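PDB 4ZXH: Abbfa_003403 from Acinetobacter baumannii, which probably assembles a peptide product as a four-domain nonribosomal peptide synthetase with condensation, adenylation, peptidyl carrier and thioesterase domains. Local coordinates for residues L107-Q117 and W127-G135; R994-F1002 and L1031-R1039. All coordinates share one frame; numbering follows the deposited sequence.

Contact 1: residues L107-Q117 and W127-G135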
ATOM      1  N   LEU A 107      -4.741 -35.695   8.231  1.00 35.96           N
ATOM      2  CA  LEU A 107      -3.938 -35.648   9.444  1.00 33.23           C
ATOM      3  C   LEU A 107      -2.815 -34.629   9.305  1.00 35.64           C
ATOM      4  O   LEU A 107      -2.567 -33.856  10.234  1.00 37.06           O
ATOM      5  CB  LEU A 107      -3.362 -37.027   9.791  1.00 34.59           C
ATOM      6  CG  LEU A 107      -2.586 -37.079  11.120  1.00 32.70           C
ATOM      7  CD1 LEU A 107      -3.399 -36.447  12.252  1.00 33.46           C
ATOM      8  CD2 LEU A 107      -2.178 -38.482  11.496  1.00 28.77           C
ATOM      9  N   THR A 108      -2.145 -34.612   8.154  1.00 27.06           N
ATOM     10  CA  THR A 108      -1.115 -33.610   7.922  1.00 33.90           C
ATOM     11  C   THR A 108      -1.717 -32.224   8.069  1.00 31.80           C
ATOM     12  O   THR A 108      -1.146 -31.358   8.738  1.00 32.90           O
ATOM     13  CB  THR A 108      -0.461 -33.725   6.532  1.00 36.08           C
ATOM     14  OG1 THR A 108       0.219 -34.975   6.426  1.00 40.20           O
ATOM     15  CG2 THR A 108       0.562 -32.629   6.345  1.00 25.15           C
ATOM     16  N   GLN A 109      -2.880 -32.019   7.462  1.00 35.15           N
ATOM     17  CA  GLN A 109      -3.476 -30.691   7.451  1.00 35.03           C
ATOM     18  C   GLN A 109      -3.828 -30.282   8.877  1.00 33.92           C
ATOM     19  O   GLN A 109      -3.554 -29.151   9.293  1.00 33.80           O
ATOM     20  CB  GLN A 109      -4.707 -30.623   6.537  1.00 32.82           C
ATOM     21  CG  GLN A 109      -5.243 -29.183   6.447  1.00 55.96           C
ATOM     22  CD  GLN A 109      -6.375 -28.966   5.441  1.00 65.90           C
ATOM     23  OE1 GLN A 109      -6.711 -29.842   4.638  1.00 71.36           O
ATOM     24  NE2 GLN A 109      -6.981 -27.784   5.503  1.00 67.46           N
ATOM     25  N   LEU A 110      -4.393 -31.223   9.631  1.00 31.02           N
ATOM     26  CA  LEU A 110      -4.743 -30.988  11.027  1.00 29.16           C
ATOM     27  C   LEU A 110      -3.556 -30.485  11.845  1.00 34.27           C
ATOM     28  O   LEU A 110      -3.640 -29.452  12.519  1.00 32.77           O
ATOM     29  CB  LEU A 110      -5.294 -32.270  11.649  1.00 29.51           C
ATOM     30  CG  LEU A 110      -5.721 -32.161  13.114  1.00 32.93           C
ATOM     31  CD1 LEU A 110      -6.734 -31.026  13.283  1.00 27.40           C
ATOM     32  CD2 LEU A 110      -6.286 -33.485  13.631  1.00 28.24           C
ATOM     33  N   VAL A 111      -2.457 -31.227  11.781  1.00 24.09           N
ATOM     34  CA  VAL A 111      -1.237 -30.873  12.488  1.00 22.98           C
ATOM     35  C   VAL A 111      -0.696 -29.522  12.014  1.00 28.97           C
ATOM     36  O   VAL A 111      -0.216 -28.728  12.814  1.00 28.39           O
ATOM     37  CB  VAL A 111      -0.141 -31.999  12.319  1.00 36.87           C
ATOM     38  CG1 VAL A 111       1.206 -31.582  12.932  1.00 29.04           C
ATOM     39  CG2 VAL A 111      -0.615 -33.336  12.935  1.00 23.84           C
ATOM     40  N   GLU A 112      -0.773 -29.240  10.719  1.00 25.43           N
ATOM     41  CA  GLU A 112      -0.364 -27.918  10.256  1.00 28.21           C
ATOM     42  C   GLU A 112      -1.248 -26.842  10.898  1.00 27.84           C
ATOM     43  O   GLU A 112      -0.727 -25.897  11.486  1.00 30.57           O
ATOM     44  CB  GLU A 112      -0.384 -27.836   8.724  1.00 24.00           C
ATOM     45  CG  GLU A 112       0.855 -28.515   8.084  1.00 53.20           C
ATOM     46  CD  GLU A 112       0.665 -28.941   6.618  1.00 53.83           C
ATOM     47  OE1 GLU A 112      -0.439 -28.724   6.061  1.00 57.15           O
ATOM     48  OE2 GLU A 112       1.625 -29.501   6.027  1.00 49.04           O
ATOM     49  N   GLN A 113      -2.573 -26.995  10.844  1.00 25.10           N
ATOM     50  CA  GLN A 113      -3.430 -25.967  11.429  0.50 26.91           C
ATOM     51  C   GLN A 113      -3.259 -25.881  12.952  1.00 27.49           C
ATOM     52  O   GLN A 113      -3.225 -24.779  13.489  1.00 31.73           O
ATOM     53  CB  GLN A 113      -4.894 -26.195  11.048  0.50 28.54           C
ATOM     54  CG  GLN A 113      -5.642 -24.919  10.617  0.50 31.60           C
ATOM     55  CD  GLN A 113      -5.073 -24.238   9.352  0.50 33.57           C
ATOM     56  OE1 GLN A 113      -4.094 -24.696   8.742  0.50 27.62           O
ATOM     57  NE2 GLN A 113      -5.705 -23.133   8.958  0.50 25.01           N
ATOM     58  N   ASP A 114      -3.096 -27.006  13.641  1.00 34.21           N
ATOM     59  CA  ASP A 114      -2.891 -26.971  15.093  1.00 31.98           C
ATOM     60  C   ASP A 114      -1.615 -26.243  15.516  1.00 33.95           C
ATOM     61  O   ASP A 114      -1.635 -25.435  16.443  1.00 38.16           O
ATOM     62  CB  ASP A 114      -2.868 -28.384  15.662  1.00 36.21           C
ATOM     63  CG  ASP A 114      -4.254 -28.947  15.883  1.00 38.59           C
ATOM     64  OD1 ASP A 114      -5.225 -28.292  15.452  1.00 26.78           O
ATOM     65  OD2 ASP A 114      -4.360 -30.035  16.505  1.00 47.72           O
ATOM     66  N   THR A 115      -0.507 -26.534  14.838  1.00 31.16           N
ATOM     67  CA  THR A 115       0.779 -25.936  15.186  1.00 24.65           C
ATOM     68  C   THR A 115       0.881 -24.457  14.805  1.00 23.21           C
ATOM     69  O   THR A 115       1.767 -23.771  15.283  1.00 21.65           O
ATOM     70  CB  THR A 115       1.964 -26.697  14.520  1.00 31.13           C
ATOM     71  OG1 THR A 115       1.898 -26.575  13.095  1.00 28.38           O
ATOM     72  CG2 THR A 115       1.961 -28.181  14.915  1.00 23.78           C
ATOM     73  N   LYS A 116      -0.013 -23.968  13.948  1.00 31.93           N
ATOM     74  CA  LYS A 116      -0.050 -22.538  13.605  1.00 30.44           C
ATOM     75  C   LYS A 116      -0.847 -21.670  14.587  1.00 25.10           C
ATOM     76  O   LYS A 116      -0.997 -20.465  14.371  1.00 29.33           O
ATOM     77  CB  LYS A 116      -0.620 -22.339  12.194  1.00 22.37           C
ATOM     78  CG  LYS A 116       0.451 -22.362  11.146  1.00 28.98           C
ATOM     79  CD  LYS A 116      -0.067 -22.654   9.750  1.00 34.27           C
ATOM     80  CE  LYS A 116       1.136 -23.109   8.905  1.00 43.73           C
ATOM     81  NZ  LYS A 116       0.777 -23.415   7.490  1.00 62.61           N
ATOM     82  N   GLN A 117      -1.384 -22.269  15.643  1.00 23.45           N
ATOM     83  CA  GLN A 117      -2.088 -21.471  16.638  1.00 24.72           C
ATOM     84  C   GLN A 117      -1.029 -20.560  17.229  1.00 30.53           C
ATOM     85  O   GLN A 117       0.113 -20.972  17.435  1.00 35.04           O
ATOM     86  CB  GLN A 117      -2.776 -22.345  17.686  1.00 23.37           C
ATOM     87  CG  GLN A 117      -4.025 -23.048  17.147  1.00 41.05           C
ATOM     88  CD  GLN A 117      -4.335 -24.415  17.803  1.00 57.95           C
ATOM     89  OE1 GLN A 117      -3.567 -24.955  18.609  1.00 40.69           O
ATOM     90  NE2 GLN A 117      -5.472 -24.981  17.423  1.00 72.57           N
ATOM     91  N   TRP A 127       6.179 -22.593  24.153  1.00 23.02           N
ATOM     92  CA  TRP A 127       6.308 -23.799  23.362  1.00 21.72           C
ATOM     93  C   TRP A 127       5.133 -24.715  23.682  1.00 24.11           C
ATOM     94  O   TRP A 127       4.497 -24.564  24.728  1.00 33.01           O
ATOM     95  CB  TRP A 127       7.646 -24.483  23.643  1.00 22.82           C
ATOM     96  CG  TRP A 127       7.913 -24.685  25.097  1.00 23.27           C
ATOM     97  CD1 TRP A 127       8.432 -23.774  25.972  1.00 22.22           C
ATOM     98  CD2 TRP A 127       7.701 -25.884  25.845  1.00 23.44           C
ATOM     99  NE1 TRP A 127       8.542 -24.329  27.228  1.00 30.40           N
ATOM    100  CE2 TRP A 127       8.106 -25.630  27.174  1.00 33.10           C
ATOM    101  CE3 TRP A 127       7.215 -27.155  25.524  1.00 25.67           C
ATOM    102  CZ2 TRP A 127       8.031 -26.599  28.182  1.00 37.17           C
ATOM    103  CZ3 TRP A 127       7.147 -28.129  26.534  1.00 25.89           C
ATOM    104  CH2 TRP A 127       7.544 -27.841  27.840  1.00 24.36           C
ATOM    105  N   ARG A 128       4.825 -25.631  22.762  1.00 23.70           N
ATOM    106  CA  ARG A 128       3.718 -26.580  22.914  1.00 22.77           C
ATOM    107  C   ARG A 128       4.090 -27.929  22.340  1.00 31.06           C
ATOM    108  O   ARG A 128       4.945 -28.033  21.455  1.00 28.43           O
ATOM    109  CB  ARG A 128       2.473 -26.108  22.196  1.00 28.01           C
ATOM    110  CG  ARG A 128       1.985 -24.750  22.573  1.00 30.37           C
ATOM    111  CD  ARG A 128       0.611 -24.569  21.988  1.00 30.79           C
ATOM    112  NE  ARG A 128       0.591 -24.677  20.531  1.00 33.01           N
ATOM    113  CZ  ARG A 128       0.536 -23.620  19.721  1.00 29.93           C
ATOM    114  NH1 ARG A 128       0.515 -22.398  20.243  1.00 24.16           N
ATOM    115  NH2 ARG A 128       0.481 -23.778  18.403  1.00 23.25           N
ATOM    116  N   ILE A 129       3.419 -28.960  22.831  1.00 32.09           N
ATOM    117  CA  ILE A 129       3.529 -30.287  22.262  1.00 31.98           C
ATOM    118  C   ILE A 129       2.152 -30.749  21.837  1.00 36.23           C
ATOM    119  O   ILE A 129       1.224 -30.746  22.653  1.00 46.87           O
ATOM    120  CB  ILE A 129       4.111 -31.289  23.265  1.00 30.93           C
ATOM    121  CG1 ILE A 129       5.503 -30.844  23.694  1.00 24.01           C
ATOM    122  CG2 ILE A 129       4.130 -32.683  22.655  1.00 29.97           C
ATOM    123  CD1 ILE A 129       5.980 -31.512  24.951  1.00 32.19           C
ATOM    124  N   HIS A 130       2.010 -31.139  20.573  1.00 27.73           N
ATOM    125  CA  HIS A 130       0.722 -31.606  20.060  1.00 26.61           C
ATOM    126  C   HIS A 130       0.802 -33.101  19.783  1.00 23.51           C
ATOM    127  O   HIS A 130       1.616 -33.515  18.969  1.00 30.46           O
ATOM    128  CB  HIS A 130       0.342 -30.866  18.776  1.00 27.09           C
ATOM    129  CG  HIS A 130       0.013 -29.416  18.961  1.00 29.41           C
ATOM    130  ND1 HIS A 130      -1.274 -28.963  19.155  1.00 33.52           N
ATOM    131  CD2 HIS A 130       0.797 -28.311  18.929  1.00 36.15           C
ATOM    132  CE1 HIS A 130      -1.266 -27.644  19.261  1.00 31.20           C
ATOM    133  NE2 HIS A 130      -0.023 -27.222  19.129  1.00 30.13           N
ATOM    134  N   CYS A 131      -0.029 -33.906  20.439  1.00 24.61           N
ATOM    135  CA  CYS A 131       0.009 -35.363  20.246  1.00 25.41           C
ATOM    136  C   CYS A 131      -1.244 -35.923  19.590  1.00 34.62           C
ATOM    137  O   CYS A 131      -2.347 -35.467  19.851  1.00 33.89           O
ATOM    138  CB  CYS A 131       0.212 -36.083  21.574  1.00 26.27           C
ATOM    139  SG  CYS A 131       1.560 -35.436  22.524  1.00 50.20           S
ATOM    140  N   TYR A 132      -1.062 -36.940  18.757  1.00 36.94           N
ATOM    141  CA  TYR A 132      -2.164 -37.553  18.050  1.00 27.74           C
ATOM    142  C   TYR A 132      -2.013 -39.055  18.052  1.00 35.81           C
ATOM    143  O   TYR A 132      -0.978 -39.578  17.647  1.00 44.83           O
ATOM    144  CB  TYR A 132      -2.217 -37.054  16.620  1.00 27.22           C
ATOM    145  CG  TYR A 132      -2.206 -35.557  16.493  1.00 26.14           C
ATOM    146  CD1 TYR A 132      -3.392 -34.833  16.380  1.00 26.53           C
ATOM    147  CD2 TYR A 132      -1.012 -34.864  16.458  1.00 27.86           C
ATOM    148  CE1 TYR A 132      -3.376 -33.458  16.251  1.00 28.64           C
ATOM    149  CE2 TYR A 132      -0.985 -33.495  16.325  1.00 29.33           C
ATOM    150  CZ  TYR A 132      -2.158 -32.803  16.223  1.00 29.92           C
ATOM    151  OH  TYR A 132      -2.098 -31.447  16.104  1.00 35.66           O
ATOM    152  N   GLU A 133      -3.049 -39.751  18.498  1.00 33.96           N
ATOM    153  CA  GLU A 133      -3.082 -41.203  18.449  1.00 33.20           C
ATOM    154  C   GLU A 133      -3.558 -41.662  17.060  1.00 36.03           C
ATOM    155  O   GLU A 133      -4.621 -41.256  16.604  1.00 42.38           O
ATOM    156  CB  GLU A 133      -3.991 -41.741  19.565  1.00 35.67           C
ATOM    157  CG  GLU A 133      -4.059 -43.274  19.678  1.00 45.17           C
ATOM    158  CD  GLU A 133      -4.874 -43.747  20.883  1.00 55.51           C
ATOM    159  OE1 GLU A 133      -5.571 -42.913  21.509  1.00 57.43           O
ATOM    160  OE2 GLU A 133      -4.823 -44.960  21.195  1.00 64.64           O
ATOM    161  N   CYS A 134      -2.773 -42.510  16.397  1.00 39.16           N
ATOM    162  CA  CYS A 134      -3.098 -42.978  15.041  1.00 38.78           C
ATOM    163  C   CYS A 134      -3.514 -44.438  14.957  1.00 44.44           C
ATOM    164  O   CYS A 134      -3.982 -44.898  13.911  1.00 53.13           O
ATOM    165  CB  CYS A 134      -1.900 -42.779  14.126  1.00 33.75           C
ATOM    166  SG  CYS A 134      -1.354 -41.106  14.116  1.00 46.32           S
ATOM    167  N   GLY A 135      -3.314 -45.164  16.051  1.00 44.49           N
ATOM    168  CA  GLY A 135      -3.586 -46.590  16.110  1.00 47.33           C
ATOM    169  C   GLY A 135      -2.973 -47.094  17.396  1.00 46.84           C
ATOM    170  O   GLY A 135      -2.438 -46.288  18.159  1.00 47.49           O
TER

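Contact 2: residues R994-F1002 and L1031-R1039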
ATOM      1  N   ARG A 994      10.247  20.257  19.770  1.00 37.94           N
ATOM      2  CA  ARG A 994       8.880  20.740  19.509  1.00 28.66           C
ATOM      3  C   ARG A 994       8.161  19.953  18.415  1.00 31.39           C
ATOM      4  O   ARG A 994       8.577  19.943  17.262  1.00 42.52           O
ATOM      5  CB  ARG A 994       8.917  22.212  19.140  1.00 23.74           C
ATOM      6  CG  ARG A 994       7.558  22.857  18.959  1.00 41.60           C
ATOM      7  CD  ARG A 994       7.683  24.190  18.258  1.00 25.51           C
ATOM      8  NE  ARG A 994       8.272  25.230  19.085  1.00 27.12           N
ATOM      9  CZ  ARG A 994       9.186  26.097  18.654  1.00 37.90           C
ATOM     10  NH1 ARG A 994       9.636  25.994  17.421  1.00 38.22           N
ATOM     11  NH2 ARG A 994       9.665  27.050  19.451  1.00 31.03           N
ATOM     12  N   VAL A 995       7.078  19.286  18.788  1.00 33.69           N
ATOM     13  CA  VAL A 995       6.416  18.339  17.899  1.00 24.76           C
ATOM     14  C   VAL A 995       5.039  18.828  17.509  1.00 29.79           C
ATOM     15  O   VAL A 995       4.221  19.168  18.362  1.00 36.50           O
ATOM     16  CB  VAL A 995       6.291  16.942  18.551  1.00 20.15           C
ATOM     17  CG1 VAL A 995       5.281  16.083  17.828  1.00 16.84           C
ATOM     18  CG2 VAL A 995       7.650  16.240  18.588  1.00 30.89           C
ATOM     19  N   GLY A 996       4.791  18.869  16.208  1.00 25.76           N
ATOM     20  CA  GLY A 996       3.509  19.297  15.703  1.00 27.28           C
ATOM     21  C   GLY A 996       2.634  18.094  15.474  1.00 26.26           C
ATOM     22  O   GLY A 996       3.133  16.996  15.287  1.00 29.79           O
ATOM     23  N   ILE A 997       1.324  18.302  15.449  1.00 26.59           N
ATOM     24  CA  ILE A 997       0.393  17.189  15.371  1.00 23.51           C
ATOM     25  C   ILE A 997       0.430  16.435  14.031  1.00 28.08           C
ATOM     26  O   ILE A 997      -0.216  15.402  13.898  1.00 44.87           O
ATOM     27  CB  ILE A 997      -1.040  17.664  15.650  1.00 21.52           C
ATOM     28  CG1 ILE A 997      -1.544  18.567  14.526  1.00 22.90           C
ATOM     29  CG2 ILE A 997      -1.111  18.376  17.008  1.00 19.16           C
ATOM     30  CD1 ILE A 997      -2.975  19.000  14.714  1.00 23.26           C
ATOM     31  N   HIS A 998       1.200  16.917  13.060  1.00 28.27           N
ATOM     32  CA  HIS A 998       1.350  16.207  11.782  1.00 31.79           C
ATOM     33  C   HIS A 998       2.735  15.585  11.594  1.00 30.88           C
ATOM     34  O   HIS A 998       3.033  15.040  10.543  1.00 30.28           O
ATOM     35  CB  HIS A 998       1.037  17.145  10.617  1.00 22.53           C
ATOM     36  CG  HIS A 998      -0.389  17.588  10.600  1.00 29.53           C
ATOM     37  ND1 HIS A 998      -0.768  18.899  10.399  1.00 26.27           N
ATOM     38  CD2 HIS A 998      -1.531  16.894  10.813  1.00 25.75           C
ATOM     39  CE1 HIS A 998      -2.084  18.990  10.468  1.00 27.77           C
ATOM     40  NE2 HIS A 998      -2.571  17.786  10.715  1.00 28.08           N
ATOM     41  N   ASP A 999       3.572  15.665  12.619  1.00 31.24           N
ATOM     42  CA  ASP A 999       4.886  15.041  12.571  1.00 30.05           C
ATOM     43  C   ASP A 999       4.741  13.564  12.815  1.00 28.97           C
ATOM     44  O   ASP A 999       4.064  13.146  13.751  1.00 38.26           O
ATOM     45  CB  ASP A 999       5.841  15.660  13.600  1.00 32.20           C
ATOM     46  CG  ASP A 999       6.233  17.086  13.242  1.00 36.96           C
ATOM     47  OD1 ASP A 999       6.047  17.473  12.064  1.00 36.94           O
ATOM     48  OD2 ASP A 999       6.724  17.816  14.127  1.00 40.81           O
ATOM     49  N   ASP A1000       5.389  12.779  11.964  1.00 30.35           N
ATOM     50  CA  ASP A1000       5.305  11.331  12.033  1.00 26.51           C
ATOM     51  C   ASP A1000       6.349  10.771  13.012  1.00 27.84           C
ATOM     52  O   ASP A1000       7.532  11.140  12.998  1.00 25.61           O
ATOM     53  CB  ASP A1000       5.467  10.738  10.635  1.00 20.04           C
ATOM     54  CG  ASP A1000       5.321   9.231  10.612  1.00 41.40           C
ATOM     55  OD1 ASP A1000       6.195   8.525  11.176  1.00 36.64           O
ATOM     56  OD2 ASP A1000       4.330   8.756  10.013  1.00 39.84           O
ATOM     57  N   PHE A1001       5.888   9.868  13.861  1.00 25.03           N
ATOM     58  CA  PHE A1001       6.707   9.331  14.925  1.00 23.53           C
ATOM     59  C   PHE A1001       7.994   8.727  14.393  1.00 32.80           C
ATOM     60  O   PHE A1001       9.060   8.954  14.945  1.00 34.65           O
ATOM     61  CB  PHE A1001       5.901   8.300  15.702  1.00 17.97           C
ATOM     62  CG  PHE A1001       6.660   7.610  16.772  1.00 23.62           C
ATOM     63  CD1 PHE A1001       6.859   8.222  18.008  1.00 29.42           C
ATOM     64  CD2 PHE A1001       7.145   6.324  16.564  1.00 28.26           C
ATOM     65  CE1 PHE A1001       7.564   7.575  19.024  1.00 17.82           C
ATOM     66  CE2 PHE A1001       7.845   5.658  17.573  1.00 30.36           C
ATOM     67  CZ  PHE A1001       8.052   6.284  18.799  1.00 26.77           C
ATOM     68  N   PHE A1002       7.899   7.979  13.299  1.00 33.41           N
ATOM     69  CA  PHE A1002       9.052   7.249  12.801  1.00 29.16           C
ATOM     70  C   PHE A1002       9.942   8.142  11.927  1.00 33.81           C
ATOM     71  O   PHE A1002      11.159   7.980  11.907  1.00 43.19           O
ATOM     72  CB  PHE A1002       8.596   5.992  12.041  1.00 29.43           C
ATOM     73  CG  PHE A1002       7.887   4.991  12.912  1.00 31.03           C
ATOM     74  CD1 PHE A1002       8.610   4.037  13.634  1.00 34.05           C
ATOM     75  CD2 PHE A1002       6.504   5.008  13.032  1.00 31.63           C
ATOM     76  CE1 PHE A1002       7.962   3.116  14.465  1.00 23.81           C
ATOM     77  CE2 PHE A1002       5.844   4.089  13.857  1.00 33.19           C
ATOM     78  CZ  PHE A1002       6.574   3.147  14.580  1.00 24.50           C
ATOM     79  N   LEU A1031      -0.340   2.231  16.632  1.00 30.65           N
ATOM     80  CA  LEU A1031       0.647   3.295  16.460  1.00 30.43           C
ATOM     81  C   LEU A1031       1.286   3.264  15.073  1.00 33.90           C
ATOM     82  O   LEU A1031       1.628   4.298  14.503  1.00 35.70           O
ATOM     83  CB  LEU A1031       1.736   3.206  17.527  1.00 19.59           C
ATOM     84  CG  LEU A1031       2.881   4.197  17.347  1.00 17.63           C
ATOM     85  CD1 LEU A1031       2.362   5.601  17.416  1.00 19.56           C
ATOM     86  CD2 LEU A1031       3.925   3.968  18.413  1.00 26.11           C
ATOM     87  N   ALA A1032       1.455   2.073  14.525  1.00 35.91           N
ATOM     88  CA  ALA A1032       2.095   1.946  13.219  1.00 31.85           C
ATOM     89  C   ALA A1032       1.254   2.521  12.130  1.00 35.40           C
ATOM     90  O   ALA A1032       1.730   2.982  11.094  1.00 40.74           O
ATOM     91  CB  ALA A1032       2.386   0.514  12.933  1.00 21.22           C
ATOM     92  N   GLN A1033      -0.016   2.590  12.417  1.00 29.99           N
ATOM     93  CA  GLN A1033      -0.914   2.920  11.373  1.00 33.48           C
ATOM     94  C   GLN A1033      -1.553   4.292  11.591  1.00 41.74           C
ATOM     95  O   GLN A1033      -1.867   5.024  10.643  1.00 55.15           O
ATOM     96  CB  GLN A1033      -1.859   1.748  11.298  1.00 28.38           C
ATOM     97  CG  GLN A1033      -3.171   1.808  10.503  1.00 44.52           C
ATOM     98  CD  GLN A1033      -2.991   2.408   9.070  1.00 81.15           C
ATOM     99  OE1 GLN A1033      -3.037   3.589   9.000  1.00 80.26           O
ATOM    100  NE2 GLN A1033      -2.506   1.615   8.012  1.00 81.63           N
ATOM    101  N   TYR A1034      -1.616   4.677  12.860  1.00 38.79           N
ATOM    102  CA  TYR A1034      -1.888   6.046  13.249  1.00 29.96           C
ATOM    103  C   TYR A1034      -0.655   6.691  13.910  1.00 31.62           C
ATOM    104  O   TYR A1034      -0.622   6.873  15.119  1.00 36.84           O
ATOM    105  CB  TYR A1034      -3.106   6.095  14.186  1.00 27.84           C
ATOM    106  CG  TYR A1034      -4.305   5.428  13.565  1.00 30.68           C
ATOM    107  CD1 TYR A1034      -5.109   6.096  12.644  1.00 30.11           C
ATOM    108  CD2 TYR A1034      -4.606   4.111  13.862  1.00 31.10           C
ATOM    109  CE1 TYR A1034      -6.200   5.468  12.057  1.00 26.26           C
ATOM    110  CE2 TYR A1034      -5.689   3.476  13.277  1.00 32.69           C
ATOM    111  CZ  TYR A1034      -6.483   4.166  12.371  1.00 28.45           C
ATOM    112  OH  TYR A1034      -7.561   3.568  11.760  1.00 32.79           O
ATOM    113  N   SER A1035       0.327   7.111  13.114  1.00 32.07           N
ATOM    114  CA  SER A1035       1.634   7.506  13.661  1.00 33.84           C
ATOM    115  C   SER A1035       1.941   9.019  13.780  1.00 31.86           C
ATOM    116  O   SER A1035       3.053   9.415  14.152  1.00 38.91           O
ATOM    117  CB  SER A1035       2.727   6.839  12.825  1.00 28.48           C
ATOM    118  OG  SER A1035       2.468   7.032  11.454  1.00 34.08           O
ATOM    119  N   THR A1036       0.965   9.860  13.481  1.00 26.44           N
ATOM    120  CA  THR A1036       1.057  11.268  13.848  1.00 23.48           C
ATOM    121  C   THR A1036       0.191  11.518  15.060  1.00 25.35           C
ATOM    122  O   THR A1036      -0.698  10.721  15.352  1.00 28.31           O
ATOM    123  CB  THR A1036       0.594  12.193  12.739  1.00 27.33           C
ATOM    124  OG1 THR A1036      -0.825  12.045  12.583  1.00 33.65           O
ATOM    125  CG2 THR A1036       1.338  11.895  11.427  1.00 19.36           C
ATOM    126  N   VAL A1037       0.427  12.625  15.763  1.00 30.08           N
ATOM    127  CA  VAL A1037      -0.388  12.935  16.937  1.00 25.26           C
ATOM    128  C   VAL A1037      -1.839  13.169  16.524  1.00 31.84           C
ATOM    129  O   VAL A1037      -2.766  12.721  17.202  1.00 28.44           O
ATOM    130  CB  VAL A1037       0.135  14.153  17.685  1.00 27.02           C
ATOM    131  CG1 VAL A1037      -0.843  14.551  18.767  1.00 26.70           C
ATOM    132  CG2 VAL A1037       1.489  13.844  18.286  1.00 28.72           C
ATOM    133  N   GLU A1038      -2.042  13.836  15.388  1.00 27.51           N
ATOM    134  CA  GLU A1038      -3.406  14.083  14.943  1.00 24.58           C
ATOM    135  C   GLU A1038      -4.170  12.778  14.776  1.00 24.65           C
ATOM    136  O   GLU A1038      -5.265  12.610  15.334  1.00 23.33           O
ATOM    137  CB  GLU A1038      -3.443  14.853  13.628  1.00 22.14           C
ATOM    138  CG  GLU A1038      -4.835  15.427  13.330  1.00 30.31           C
ATOM    139  CD  GLU A1038      -5.154  15.484  11.852  1.00 41.42           C
ATOM    140  OE1 GLU A1038      -4.723  14.569  11.119  1.00 55.56           O
ATOM    141  OE2 GLU A1038      -5.814  16.451  11.417  1.00 40.68           O
ATOM    142  N   ARG A1039      -3.586  11.862  14.002  1.00 21.19           N
ATOM    143  CA  ARG A1039      -4.290  10.660  13.605  1.00 25.10           C
ATOM    144  C   ARG A1039      -4.533   9.745  14.801  1.00 25.97           C
ATOM    145  O   ARG A1039      -5.602   9.149  14.929  1.00 27.24           O
ATOM    146  CB  ARG A1039      -3.517   9.934  12.504  1.00 28.32           C
ATOM    147  CG  ARG A1039      -3.791  10.547  11.149  1.00 31.50           C
ATOM    148  CD  ARG A1039      -2.831  10.112  10.041  1.00 31.77           C
ATOM    149  NE  ARG A1039      -2.712   8.665   9.819  1.00 38.05           N
ATOM    150  CZ  ARG A1039      -3.725   7.847   9.549  1.00 44.27           C
ATOM    151  NH1 ARG A1039      -4.982   8.287   9.497  1.00 54.04           N
ATOM    152  NH2 ARG A1039      -3.484   6.569   9.352  1.00 39.72           N
TER

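Contact 1: residues L107-Q117 and W127-G135
Y132 of strand 127-135 reaches D114 on helix 104-115, its ring passing L107, L110 and V111. From CB, CG is anti to the carbonyl carbon (chi1 -52°), which turns the ring toward the helix. CD1 lies near L107 CD1, CE1 packs on L110 CD2 at 3.9 Å, and V111 CG2 sits over one ring face in a CH-pi contact, 3.9 Å from the centroid. At the tip, OH donates to D114 OD2 at 2.7 Å, meeting the carboxylate on its anti side, somewhat out of its plane. A tyrosine suits this place because its ring fills the apolar part while its hydroxyl reaches the acid one helical turn past L110.

D114 CB also makes an off-centre CH-pi contact with the H130 ring, 4.2 Å from its centroid. NE2 of H130 accepts from R128 NE at 3.0 Å, which steadies the bent arginine. R128 then grips Q117 O end-on, NH2 at 3.0 Å and NH1 at 3.2 Å, both from one face of the carbonyl, with NH1 well above its plane; a long side chain with several donors is well matched to an acceptor just beyond the helix end. N40 also donates to that oxygen. Near the start of the segment, L107 CD2 packs on C134 SG at 3.8 Å.

Helix and strand run nearly antiparallel (159°); they are the helix and second strand of the beta-alpha-beta unit 94-98, 104-115, 127-135 of this condensation domain.

Contact 2: residues R994-F1002 and L1031-R1039
I997 and V1037 meet in the four-helix carrier-protein fold, where the loop between helices 977-990 and 1008-1022 lies against the short link joining helices 1028-1033 and 1037-1046.

Backbone bonds set the two segments together. E1038 N, in the first turn of its helix, donates to I997 O at 2.8 Å, in the carbonyl plane and on a lone pair. Farther along, F1001 N reaches S1035 O at 2.9 Å. The loop itself folds as a type I turn from G996 to D999, closed by D999 N to G996 O.

Apolar packing fills the inner side. I997 CG2 lies 4.2 Å from V1037 CG1, and V995 CG1 touches V1037 CG2; branched residues such as these present bulk close to the backbone. F1001 CE2 approaches L1031 CD2, while helices 977-990 and 1008-1022 supply further cover to F1001. F1001 CD2 lies over the centre of one face of F1002, whose edge meets S1035 CB. The side chain of F1002 is about 5 Å from the bound 4'-phosphopantetheine.

Among the polar side chains, the E1038 carboxylate approaches the edge of the H998 ring, their planes at 90°. D999 OD2 accepts from G996 N, a use well suited to a short acidic side chain. T1036 is the N-cap, its short hydroxyl well placed for OG1 to accept from R1039 N at 3.1 Å. D1000 has CG anti to its N (chi1 -177°), which brings the carboxylate to both F1002 N and S1035. Aspartate's two oxygens serve both: OD1 makes an Asx turn to F1002 N, and OD2 receives the small S1035 OG at 2.9 Å from above the carboxylate plane.

From the N terminus, contact 1 comes first: helix 104-115 is followed by eleven residues without helix or strand, and strand 127-135 then runs back against the helix, which packs on the condensation domain's mixed sheet; this closes a short local loop. The chain goes on through the adenylation region before contact 2 opens. There a longer loop of 28 residues, which includes helix 1008-1022, is closed when 1031-1039 meets 994-1002, tying together the helices of the carrier domain. The contacts are in series, neither nesting nor crossing. Their centres lie 43 Å apart and their nearest atoms about 21 Å, and each joins parts of its own domain.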